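Cyclo(L-tyrosyl-L-tyrosyl) synthase (Mycobacterium tuberculosis, PDB 2X9Q) joins two tyrosyl residues delivered by tRNA into the cyclic dipeptide cyclo(L-Tyr-L-Tyr) without ATP, an intermediate on the way to mycocyclosin. Local coordinates at residues C73-I76 against H77-D81; R98-D101 against L102-G106; T219-Q222 against E223-M227. All coordinates share one frame; numbering follows the deposited sequence.

Each contact is local to one helix or its end, and they fall at three stages: interaction 3 at the start of 220-244, interaction 2 in the body of 96-109, interaction 1 at the end of 71-79. Interactions 1 and 2 are partly buried, their nearest atoms about 5 Å apart; H77 of one and W105 of the other both bond to OE1 of Q61. Interaction 3 is a surface contact across the chain's centre from both. The chemistry follows position: a capping box opens the helix in interaction 3, leucine and arginine packing lines the regular turns of interaction 2, and a threonine hydroxyl, a glycine and a water finish the helix in interaction 1.

Interaction 1: C73-I76 against H77-D81; sequences CQII and HTEGD
T78 turns back on Q74 with two donors, and both end on the same acceptor. Its backbone N lies 3.1 Å from Q74 O, and T78 OG1 adds a second bond to Q74 O at 3.0 Å, the two donors arriving from opposite faces of the carbonyl plane. The hydroxyl reaches it because OG1 sits beside T78's own backbone N (chi1 -57°). Around this pair the ordinary helical bonds hold, H77 N to C73 O and E79 N to I75 O. The last turn is looser: G80 N is shared between two weak bonds, to I76 O at 3.3 Å and to H77 O at 3.1 Å.

Side-chain packing is sparse but tight at one point: E79 CG is 3.1 Å from I75 O, while I75 CG2 and E79 CG are 4.4 Å apart. H77 rests only its CB against the preceding turn; with CG anti to the backbone N, its ring leads off to V66 of strand 64-68, and NE2 bonds to OE1 of Q61, at the end of strand 59-61.

G80 leaves helical geometry at positive phi (64°). Alongside its weak bonds a water donates to I76 O and accepts from D81 N, linking these two groups where regular bonding has weakened.

Interaction 2: R98-D101 against L102-G106; sequences RLRD and LGLWG
The guanidinium of R100 has L104 CD1 beside it at an oblique slant, one turn further along the helix. R100 is extended from CG to NE, R100 CG is 4.2 Å from L104 CD1, and its NH1 runs on to a salt bridge with E157. The other flat group, the W105 indole, keeps L102 O in its plane at the edge, where CE3 is 3.8 Å from that oxygen. CG anti to the backbone N (chi1 164°) swings this ring away from D101, although W105 CB still lies 3.5 Å from D101 O. F110 meets the indole edge-to-face, and Q61 OE1 takes its NE1.

R98 and L102 have the same spacing, R98 CG standing 4.0 Å from L102 CD1, but R98 bends and turns its charged end to Y93, a cation-pi contact. The side chains of L102 and R98 lie about 8 Å from those of Y253 and N91, by similarity a substrate-binding and a possible catalytic residue. Beneath runs an unbroken ladder, from L102 N to R98 O (2.9 Å) through to W105 N to D101 O (2.8 Å).

Helix 96-109 is the crossover between parallel strands 82-87 and 112-117 of the Rossmann-like sheet. L99, L102 and W105 face strand 82-87; L102 and W105 also reach strand 64-68, while L99, R100 and L104 pack on helix 133-158.

Interaction 3: T219-Q222 against E223-M227; sequences TATQ and EQVCM
T219 and Q222 exchange bonds between side chain and backbone: T219 OG1 accepts from Q222 N at 3.1 Å, and Q222 OE1 accepts, weakly, from T219 N at 3.3 Å. The hydroxyl bond is nearly straight, 169° at the hydrogen. At chi1 65° the T219 OG1 lies near both its own backbone N and carbonyl carbon, leaning over the opening of the helix. Q222 gets its amide to T219 by keeping CG beside its own backbone N and running extended beyond CG; its NE2 goes to A128 O, so both ends of the amide have partners. The ordinary helical bond comes next, E223 N to T219 O at 3.1 Å.

E223 lies alongside the same turn. Its CG approaches T219 O to 3.4 Å, and its extended chain carries the carboxylate out beside the first turn, to a salt bridge between E223 OE1 and R205 of helix 194-210. A negative charge so close to the N-terminal end probably also gains from the helix dipole.

Reciprocal bonding between T219 at the N-cap and Q222 three residues on is a capping box, and it opens helix 220-244. This long helix carries Y229, which could take part in aminoacyl-tRNA binding, and E233, which could be critical in catalysis by analogy with relatives.

Further along, contacts are mostly of side-chain carbon with backbone oxygen. V225 CG2 sits 3.5 Å from T221 O and, more loosely, 4.3 Å from T221 CG2, and its side chain also packs on helix 122-128. C226 CB presses to 3.3 Å from Q222 O, its side chain touching F207 and L208 of helix 194-210. Q224 sets its CB near A220 O, and its NE2 is hydrogen-bonded to D228 OD1.

Interaction 1: C73-I76 against H77-D81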
# COMPACT_ATOMS: atom_id res chain seq x y z
N CYS A 73 14.70 -5.94 -0.29
CA CYS A 73 13.96 -4.67 -0.47
C CYS A 73 14.99 -3.54 -0.49
O CYS A 73 14.75 -2.54 -1.10
CB CYS A 73 13.02 -4.39 0.74
SG CYS A 73 11.67 -5.70 0.85
N GLN A 74 16.05 -3.66 0.29
CA GLN A 74 17.02 -2.57 0.27
C GLN A 74 17.75 -2.46 -1.03
O GLN A 74 18.12 -1.34 -1.43
CB GLN A 74 17.99 -2.73 1.40
CG GLN A 74 19.07 -1.61 1.45
CD GLN A 74 20.13 -1.95 2.38
OE1 GLN A 74 21.21 -2.39 1.95
NE2 GLN A 74 19.86 -1.79 3.73
N ILE A 75 18.04 -3.60 -1.68
CA ILE A 75 18.58 -3.58 -3.03
C ILE A 75 17.62 -2.86 -3.98
O ILE A 75 18.03 -2.03 -4.83
CB ILE A 75 18.90 -5.03 -3.53
CG1 ILE A 75 20.15 -5.56 -2.76
CG2 ILE A 75 19.18 -4.98 -5.03
CD1 ILE A 75 20.38 -6.92 -3.02
N ILE A 76 16.31 -3.20 -3.88
CA ILE A 76 15.34 -2.52 -4.77
C ILE A 76 15.24 -0.98 -4.55
O ILE A 76 15.11 -0.19 -5.51
CB ILE A 76 13.97 -3.25 -4.58
CG1 ILE A 76 14.08 -4.64 -5.27
CG2 ILE A 76 12.87 -2.41 -5.16
CD1 ILE A 76 12.92 -5.73 -4.81
N HIS A 77 15.29 -0.58 -3.29
CA HIS A 77 15.32 0.82 -2.93
C HIS A 77 16.51 1.48 -3.63
O HIS A 77 16.34 2.53 -4.26
CB HIS A 77 15.53 0.96 -1.42
CG HIS A 77 15.65 2.39 -0.93
ND1 HIS A 77 16.38 2.72 0.18
CD2 HIS A 77 15.22 3.58 -1.47
CE1 HIS A 77 16.32 4.03 0.38
NE2 HIS A 77 15.68 4.59 -0.64
N THR A 78 17.70 0.88 -3.50
CA THR A 78 18.92 1.38 -4.18
C THR A 78 18.83 1.38 -5.71
O THR A 78 19.41 2.24 -6.35
CB THR A 78 20.18 0.51 -3.72
OG1 THR A 78 20.23 0.62 -2.31
CG2 THR A 78 21.46 1.09 -4.28
N GLU A 79 18.14 0.41 -6.33
CA GLU A 79 17.96 0.48 -7.76
C GLU A 79 17.24 1.82 -8.17
O GLU A 79 17.43 2.31 -9.28
CB GLU A 79 17.09 -0.66 -8.26
CG GLU A 79 17.61 -2.05 -7.95
CD GLU A 79 18.63 -2.54 -9.00
OE1 GLU A 79 18.50 -3.66 -9.47
OE2 GLU A 79 19.49 -1.75 -9.41
N GLY A 80 16.32 2.33 -7.34
CA GLY A 80 15.69 3.63 -7.69
C GLY A 80 14.87 3.60 -8.96
O GLY A 80 14.80 4.63 -9.70
N ASP A 81 14.24 2.46 -9.28
CA ASP A 81 13.40 2.48 -10.47
C ASP A 81 12.05 3.16 -10.21
O ASP A 81 11.60 4.04 -11.00
CB ASP A 81 13.10 1.11 -11.05
CG ASP A 81 14.38 0.40 -11.51
OD1 ASP A 81 15.05 1.00 -12.35
OD2 ASP A 81 14.71 -0.70 -11.03
O HOH W 1 13.36 0.56 -7.42

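Interaction 2: R98-D101 against L102-G106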
# COMPACT_ATOMS: atom_id res chain seq x y z
N ARG A 98 2.83 16.97 4.09
CA ARG A 98 3.43 15.62 4.12
C ARG A 98 3.44 15.05 2.71
O ARG A 98 4.40 14.42 2.33
CB ARG A 98 2.67 14.66 5.03
CG ARG A 98 3.36 13.21 5.15
CD ARG A 98 4.37 13.36 6.21
NE ARG A 98 3.55 13.43 7.42
CZ ARG A 98 3.92 14.00 8.55
NH1 ARG A 98 5.14 14.55 8.67
NH2 ARG A 98 3.05 13.98 9.56
N LEU A 99 2.36 15.27 1.93
CA LEU A 99 2.30 14.75 0.55
C LEU A 99 3.36 15.42 -0.31
O LEU A 99 4.00 14.79 -1.17
CB LEU A 99 0.92 14.94 -0.06
CG LEU A 99 -0.17 14.00 0.55
CD1 LEU A 99 -1.56 14.54 0.12
CD2 LEU A 99 0.07 12.53 0.01
N ARG A 100 3.50 16.74 -0.15
CA ARG A 100 4.59 17.42 -0.89
C ARG A 100 5.96 16.87 -0.50
O ARG A 100 6.79 16.70 -1.33
CB ARG A 100 4.57 18.92 -0.60
CG ARG A 100 5.43 19.73 -1.56
CD ARG A 100 5.22 21.25 -1.26
NE ARG A 100 6.39 21.94 -1.77
CZ ARG A 100 6.51 22.31 -3.04
NH1 ARG A 100 5.51 22.10 -3.92
NH2 ARG A 100 7.62 22.89 -3.43
N ASP A 101 6.20 16.67 0.78
CA ASP A 101 7.51 16.20 1.22
C ASP A 101 7.76 14.79 0.62
O ASP A 101 8.86 14.49 0.06
CB ASP A 101 7.51 16.20 2.75
CG ASP A 101 7.63 17.62 3.34
OD1 ASP A 101 7.88 18.54 2.54
OD2 ASP A 101 7.46 17.76 4.57
N LEU A 102 6.71 13.97 0.62
CA LEU A 102 6.81 12.62 0.04
C LEU A 102 7.11 12.64 -1.44
O LEU A 102 7.88 11.80 -1.98
CB LEU A 102 5.49 11.81 0.30
CG LEU A 102 5.39 11.20 1.71
CD1 LEU A 102 3.90 10.73 2.07
CD2 LEU A 102 6.35 10.00 1.86
N GLY A 103 6.41 13.51 -2.15
CA GLY A 103 6.61 13.67 -3.59
C GLY A 103 8.06 14.16 -3.88
O GLY A 103 8.69 13.67 -4.83
N LEU A 104 8.58 15.08 -3.10
CA LEU A 104 10.00 15.53 -3.30
C LEU A 104 10.99 14.37 -2.98
O LEU A 104 11.95 14.16 -3.70
CB LEU A 104 10.29 16.70 -2.36
CG LEU A 104 9.60 18.01 -2.82
CD1 LEU A 104 9.56 19.08 -1.70
CD2 LEU A 104 10.20 18.52 -4.17
N TRP A 105 10.74 13.64 -1.88
CA TRP A 105 11.56 12.48 -1.49
C TRP A 105 11.50 11.51 -2.63
O TRP A 105 12.54 11.03 -3.07
CB TRP A 105 11.04 11.79 -0.23
CG TRP A 105 11.63 10.40 -0.03
CD1 TRP A 105 12.90 10.12 0.41
CD2 TRP A 105 10.99 9.14 -0.28
NE1 TRP A 105 13.08 8.77 0.42
CE2 TRP A 105 11.93 8.14 -0.01
CE3 TRP A 105 9.69 8.75 -0.71
CZ2 TRP A 105 11.64 6.78 -0.12
CZ3 TRP A 105 9.42 7.38 -0.87
CH2 TRP A 105 10.38 6.42 -0.57
N GLY A 106 10.30 11.24 -3.17
CA GLY A 106 10.14 10.26 -4.27
C GLY A 106 10.90 10.62 -5.55
O GLY A 106 11.56 9.75 -6.19

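Interaction 3: T219-Q222 against E223-M227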
# COMPACT_ATOMS: atom_id res chain seq x y z
N THR A 219 -15.29 -6.95 15.29
CA THR A 219 -16.35 -7.89 14.99
C THR A 219 -15.95 -8.73 13.78
O THR A 219 -14.98 -8.41 13.08
CB THR A 219 -17.62 -7.08 14.68
OG1 THR A 219 -17.44 -6.29 13.45
CG2 THR A 219 -17.94 -6.17 15.86
N ALA A 220 -16.71 -9.78 13.50
CA ALA A 220 -16.46 -10.58 12.30
C ALA A 220 -16.54 -9.72 11.00
O ALA A 220 -15.74 -9.88 10.07
CB ALA A 220 -17.46 -11.72 12.22
N THR A 221 -17.52 -8.80 10.97
CA THR A 221 -17.69 -7.94 9.83
C THR A 221 -16.51 -7.02 9.65
O THR A 221 -16.08 -6.90 8.51
CB THR A 221 -19.02 -7.10 9.89
OG1 THR A 221 -20.05 -7.98 10.28
CG2 THR A 221 -19.35 -6.51 8.46
N GLN A 222 -16.01 -6.37 10.71
CA GLN A 222 -14.84 -5.52 10.57
C GLN A 222 -13.63 -6.33 9.99
O GLN A 222 -12.86 -5.80 9.17
CB GLN A 222 -14.43 -4.84 11.86
CG GLN A 222 -15.44 -3.73 12.37
CD GLN A 222 -15.24 -3.38 13.87
OE1 GLN A 222 -14.30 -3.85 14.50
NE2 GLN A 222 -16.12 -2.57 14.43
N GLU A 223 -13.49 -7.60 10.43
CA GLU A 223 -12.39 -8.48 9.95
C GLU A 223 -12.54 -8.80 8.50
O GLU A 223 -11.58 -8.73 7.78
CB GLU A 223 -12.32 -9.78 10.74
CG GLU A 223 -11.86 -9.52 12.12
CD GLU A 223 -11.87 -10.79 13.02
OE1 GLU A 223 -11.90 -11.95 12.53
OE2 GLU A 223 -11.78 -10.58 14.24
N GLN A 224 -13.75 -9.19 8.09
CA GLN A 224 -14.01 -9.53 6.70
C GLN A 224 -13.79 -8.29 5.78
O GLN A 224 -13.16 -8.38 4.75
CB GLN A 224 -15.45 -10.05 6.51
CG GLN A 224 -15.62 -10.54 5.06
CD GLN A 224 -14.42 -11.53 4.68
OE1 GLN A 224 -14.30 -12.61 5.29
NE2 GLN A 224 -13.53 -11.13 3.73
N VAL A 225 -14.29 -7.11 6.19
CA VAL A 225 -14.08 -5.92 5.33
C VAL A 225 -12.59 -5.55 5.27
O VAL A 225 -12.07 -5.20 4.20
CB VAL A 225 -14.98 -4.73 5.82
CG1 VAL A 225 -14.55 -3.37 5.17
CG2 VAL A 225 -16.45 -5.13 5.55
N CYS A 226 -11.89 -5.66 6.39
CA CYS A 226 -10.47 -5.36 6.40
C CYS A 226 -9.70 -6.35 5.47
O CYS A 226 -8.82 -5.94 4.71
CB CYS A 226 -9.91 -5.47 7.83
SG CYS A 226 -8.21 -4.99 7.96
N MSE A 227 -10.06 -7.62 5.54
CA MSE A 227 -9.48 -8.63 4.58
C MSE A 227 -9.76 -8.20 3.14
O MSE A 227 -8.89 -8.31 2.26
CB MSE A 227 -10.03 -10.03 4.87
CG MSE A 227 -9.52 -11.19 3.91
SE MSE A 227 -7.61 -11.50 4.32
CE MSE A 227 -8.07 -12.59 5.99